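Local coordinates for extracellular protein 11-1 (Passalora fulva, PDB 6ZUS) that is a secreted, zinc-binding avirulence effector of a fungal plant pathogen, probably of a structurally conserved family that interacts epistatically with plant resistance proteins, at residues P20-C29 / P69-S77. Residues are numbered along the deposited sequence; the frame is centred on the assembly and turned at random.
Sequences PGGDNCNFYC and PGSKTCICS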
loop_
_atom_site.group_PDB
_atom_site.type_symbol
_atom_site.label_atom_id
_atom_site.label_comp_id
_atom_site.label_asym_id
_atom_site.label_seq_id
_atom_site.Cartn_x
_atom_site.Cartn_y
_atom_site.Cartn_z
ATOM N N PRO A 20 -25.151 -1.259 3.214
ATOM C CA PRO A 20 -26.372 -1.454 4.008
ATOM C C PRO A 20 -26.122 -2.459 5.147
ATOM O O PRO A 20 -25.405 -3.476 4.907
ATOM C CB PRO A 20 -27.344 -2.017 2.969
ATOM C CG PRO A 20 -26.883 -1.457 1.673
ATOM C CD PRO A 20 -25.368 -1.468 1.774
ATOM N N GLY A 21 -26.649 -2.173 6.345
ATOM C CA GLY A 21 -26.437 -3.034 7.535
ATOM C C GLY A 21 -26.899 -4.485 7.336
ATOM O O GLY A 21 -26.400 -5.354 8.052
ATOM N N GLY A 22 -27.850 -4.744 6.438
ATOM C CA GLY A 22 -28.331 -6.107 6.163
ATOM C C GLY A 22 -27.366 -6.870 5.254
ATOM O O GLY A 22 -27.537 -8.095 5.064
ATOM N N ASP A 23 -26.394 -6.186 4.646
ATOM C CA ASP A 23 -25.432 -6.839 3.728
ATOM C C ASP A 23 -24.146 -7.230 4.481
ATOM O O ASP A 23 -23.920 -6.763 5.640
ATOM C CB ASP A 23 -25.132 -5.907 2.556
ATOM C CG ASP A 23 -26.261 -5.713 1.544
ATOM O OD1 ASP A 23 -27.358 -6.266 1.779
ATOM O OD2 ASP A 23 -25.993 -5.128 0.497
ATOM N N ASN A 24 -23.282 -7.957 3.783
ATOM C CA ASN A 24 -21.941 -8.365 4.279
ATOM C C ASN A 24 -20.857 -7.795 3.363
ATOM O O ASN A 24 -21.065 -7.686 2.142
ATOM C CB ASN A 24 -21.845 -9.885 4.418
ATOM C CG ASN A 24 -22.876 -10.484 5.368
ATOM O OD1 ASN A 24 -23.300 -11.622 5.157
ATOM N ND2 ASN A 24 -23.327 -9.734 6.355
ATOM N N CYS A 25 -19.673 -7.512 3.907
ATOM C CA CYS A 25 -18.576 -6.883 3.104
ATOM C C CYS A 25 -18.115 -7.840 2.016
ATOM O O CYS A 25 -17.704 -7.361 0.960
ATOM C CB CYS A 25 -17.402 -6.425 3.965
ATOM S SG CYS A 25 -17.949 -5.084 5.073
ATOM N N ASN A 26 -18.183 -9.149 2.279
ATOM C CA ASN A 26 -17.776 -10.168 1.268
ATOM C C ASN A 26 -18.860 -10.344 0.182
ATOM O O ASN A 26 -18.653 -11.210 -0.699
ATOM C CB ASN A 26 -17.379 -11.495 1.915
ATOM C CG ASN A 26 -18.499 -12.206 2.634
ATOM O OD1 ASN A 26 -19.691 -11.985 2.371
ATOM N ND2 ASN A 26 -18.104 -13.119 3.517
ATOM N N PHE A 27 -19.937 -9.555 0.155
ATOM C CA PHE A 27 -20.748 -9.424 -1.093
ATOM C C PHE A 27 -20.080 -8.415 -2.053
ATOM O O PHE A 27 -20.457 -8.356 -3.202
ATOM C CB PHE A 27 -22.158 -8.920 -0.824
ATOM C CG PHE A 27 -23.008 -9.754 0.103
ATOM C CD1 PHE A 27 -22.748 -11.104 0.287
ATOM C CD2 PHE A 27 -24.153 -9.204 0.665
ATOM C CE1 PHE A 27 -23.538 -11.859 1.147
ATOM C CE2 PHE A 27 -24.957 -9.958 1.511
ATOM C CZ PHE A 27 -24.648 -11.289 1.743
ATOM N N TYR A 28 -19.138 -7.582 -1.576
ATOM C CA TYR A 28 -18.605 -6.399 -2.307
ATOM C C TYR A 28 -17.138 -6.585 -2.733
ATOM O O TYR A 28 -16.725 -6.022 -3.771
ATOM C CB TYR A 28 -18.802 -5.153 -1.436
ATOM C CG TYR A 28 -20.253 -4.752 -1.302
ATOM C CD1 TYR A 28 -20.858 -3.948 -2.252
ATOM C CD2 TYR A 28 -21.057 -5.248 -0.281
ATOM C CE1 TYR A 28 -22.204 -3.610 -2.165
ATOM C CE2 TYR A 28 -22.398 -4.926 -0.185
ATOM C CZ TYR A 28 -22.992 -4.091 -1.123
ATOM O OH TYR A 28 -24.323 -3.733 -1.036
ATOM N N CYS A 29 -16.339 -7.239 -1.894
ATOM C CA CYS A 29 -14.878 -7.446 -2.081
ATOM C C CYS A 29 -14.605 -8.943 -2.117
ATOM O O CYS A 29 -15.284 -9.696 -1.387
ATOM C CB CYS A 29 -14.030 -6.876 -0.937
ATOM S SG CYS A 29 -14.442 -5.150 -0.610
ATOM N N PRO A 69 -26.598 5.654 9.475
ATOM C CA PRO A 69 -27.983 5.188 9.550
ATOM C C PRO A 69 -28.133 3.693 9.220
ATOM O O PRO A 69 -28.696 3.348 8.206
ATOM C CB PRO A 69 -28.673 6.052 8.473
ATOM C CG PRO A 69 -27.606 6.189 7.404
ATOM C CD PRO A 69 -26.335 6.385 8.211
ATOM N N GLY A 70 -27.630 2.819 10.081
ATOM C CA GLY A 70 -27.849 1.370 9.934
ATOM C C GLY A 70 -26.804 0.731 9.022
ATOM O O GLY A 70 -26.988 -0.451 8.706
ATOM N N SER A 71 -25.734 1.448 8.648
ATOM C CA SER A 71 -24.690 0.986 7.684
ATOM C C SER A 71 -23.593 0.222 8.418
ATOM O O SER A 71 -23.343 0.550 9.604
ATOM C CB SER A 71 -24.031 2.142 6.972
ATOM O OG SER A 71 -25.014 3.009 6.459
ATOM N N LYS A 72 -22.890 -0.650 7.690
ATOM C CA LYS A 72 -21.632 -1.276 8.140
ATOM C C LYS A 72 -20.508 -0.581 7.379
ATOM O O LYS A 72 -20.740 -0.106 6.217
ATOM C CB LYS A 72 -21.562 -2.757 7.796
ATOM C CG LYS A 72 -22.470 -3.641 8.628
ATOM C CD LYS A 72 -22.467 -5.048 8.088
ATOM C CE LYS A 72 -23.368 -5.997 8.844
ATOM N NZ LYS A 72 -23.330 -7.335 8.200
ATOM N N THR A 73 -19.350 -0.506 8.025
ATOM C CA THR A 73 -18.081 -0.067 7.401
ATOM C C THR A 73 -17.340 -1.318 6.935
ATOM O O THR A 73 -17.079 -2.227 7.801
ATOM C CB THR A 73 -17.193 0.723 8.359
ATOM O OG1 THR A 73 -17.871 1.943 8.628
ATOM C CG2 THR A 73 -15.840 1.031 7.743
ATOM N N CYS A 74 -16.950 -1.303 5.668
ATOM C CA CYS A 74 -16.082 -2.314 5.047
ATOM C C CYS A 74 -14.706 -1.704 4.837
ATOM O O CYS A 74 -14.625 -0.572 4.324
ATOM C CB CYS A 74 -16.569 -2.785 3.688
ATOM S SG CYS A 74 -18.238 -3.437 3.819
ATOM N N ILE A 75 -13.668 -2.472 5.159
ATOM C CA ILE A 75 -12.282 -2.074 4.809
ATOM C C ILE A 75 -11.691 -3.239 4.023
ATOM O O ILE A 75 -11.558 -4.316 4.614
ATOM C CB ILE A 75 -11.440 -1.653 6.015
ATOM C CG1 ILE A 75 -12.112 -0.506 6.780
ATOM C CG2 ILE A 75 -10.025 -1.303 5.559
ATOM C CD1 ILE A 75 -11.531 -0.259 8.156
ATOM N N CYS A 76 -11.535 -3.067 2.718
ATOM C CA CYS A 76 -11.002 -4.096 1.795
ATOM C C CYS A 76 -9.581 -3.672 1.445
ATOM O O CYS A 76 -9.394 -2.518 1.051
ATOM C CB CYS A 76 -11.904 -4.223 0.581
ATOM S SG CYS A 76 -13.556 -4.694 1.168
ATOM N N SER A 77 -8.586 -4.520 1.692
ATOM C CA SER A 77 -7.183 -4.080 1.559
ATOM C C SER A 77 -6.374 -5.218 0.970
ATOM O O SER A 77 -6.803 -6.407 1.021
ATOM C CB SER A 77 -6.634 -3.610 2.863
ATOM O OG SER A 77 -6.613 -4.685 3.806
HETATM O O HOH W 1 -26.576 -8.062 8.754
#
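Two disulfides, C25-C74 and C29-C76, bind the loop that follows strand 6-20 to strand 71-86. C25 SG and C74 SG lie 2.1 Å apart, with a torsion about the S-S bond of -83°. C29 SG and C76 SG are 2.0 Å apart, and their torsion has the opposite sign, 86°. All four cysteines are buried. C25 opens the 3-10 segment 25-27, and C29 follows two residues after its end. C25 O takes two backbone bonds there, from Y28 N and C29 N, which tighten the turn between the two bridges. C74 and C76 are two residues apart on the strand, so both sulfurs leave from the same face, which K72 shares. The C76 side chain lies about 4 Å from a bound zinc ion.

K72 marks the more open end. Its chain runs alongside the turn P20-D23, with CE 3.2 Å from G21 O. The torsions from CB outward are all anti (chi3 -179°), which carries NZ up to the carbonyl of D23. NZ gives D23 O a hydrogen bond (2.7 Å), tilted from the carbonyl plane. E62 of strand 57-64 holds the same NZ in a salt bridge and also accepts from C25 N. This carboxylate probably compensates the lysine charge. A water donates to G21 O (2.8 Å) and weakly meets NZ. Within the loop, Y28 OH bonds to D23 OD2 at 2.7 Å, nearly along the C-O axis.

Disulfides are common in small secreted effector proteins; here a pair of them ties a loop to a four-stranded antiparallel sheet.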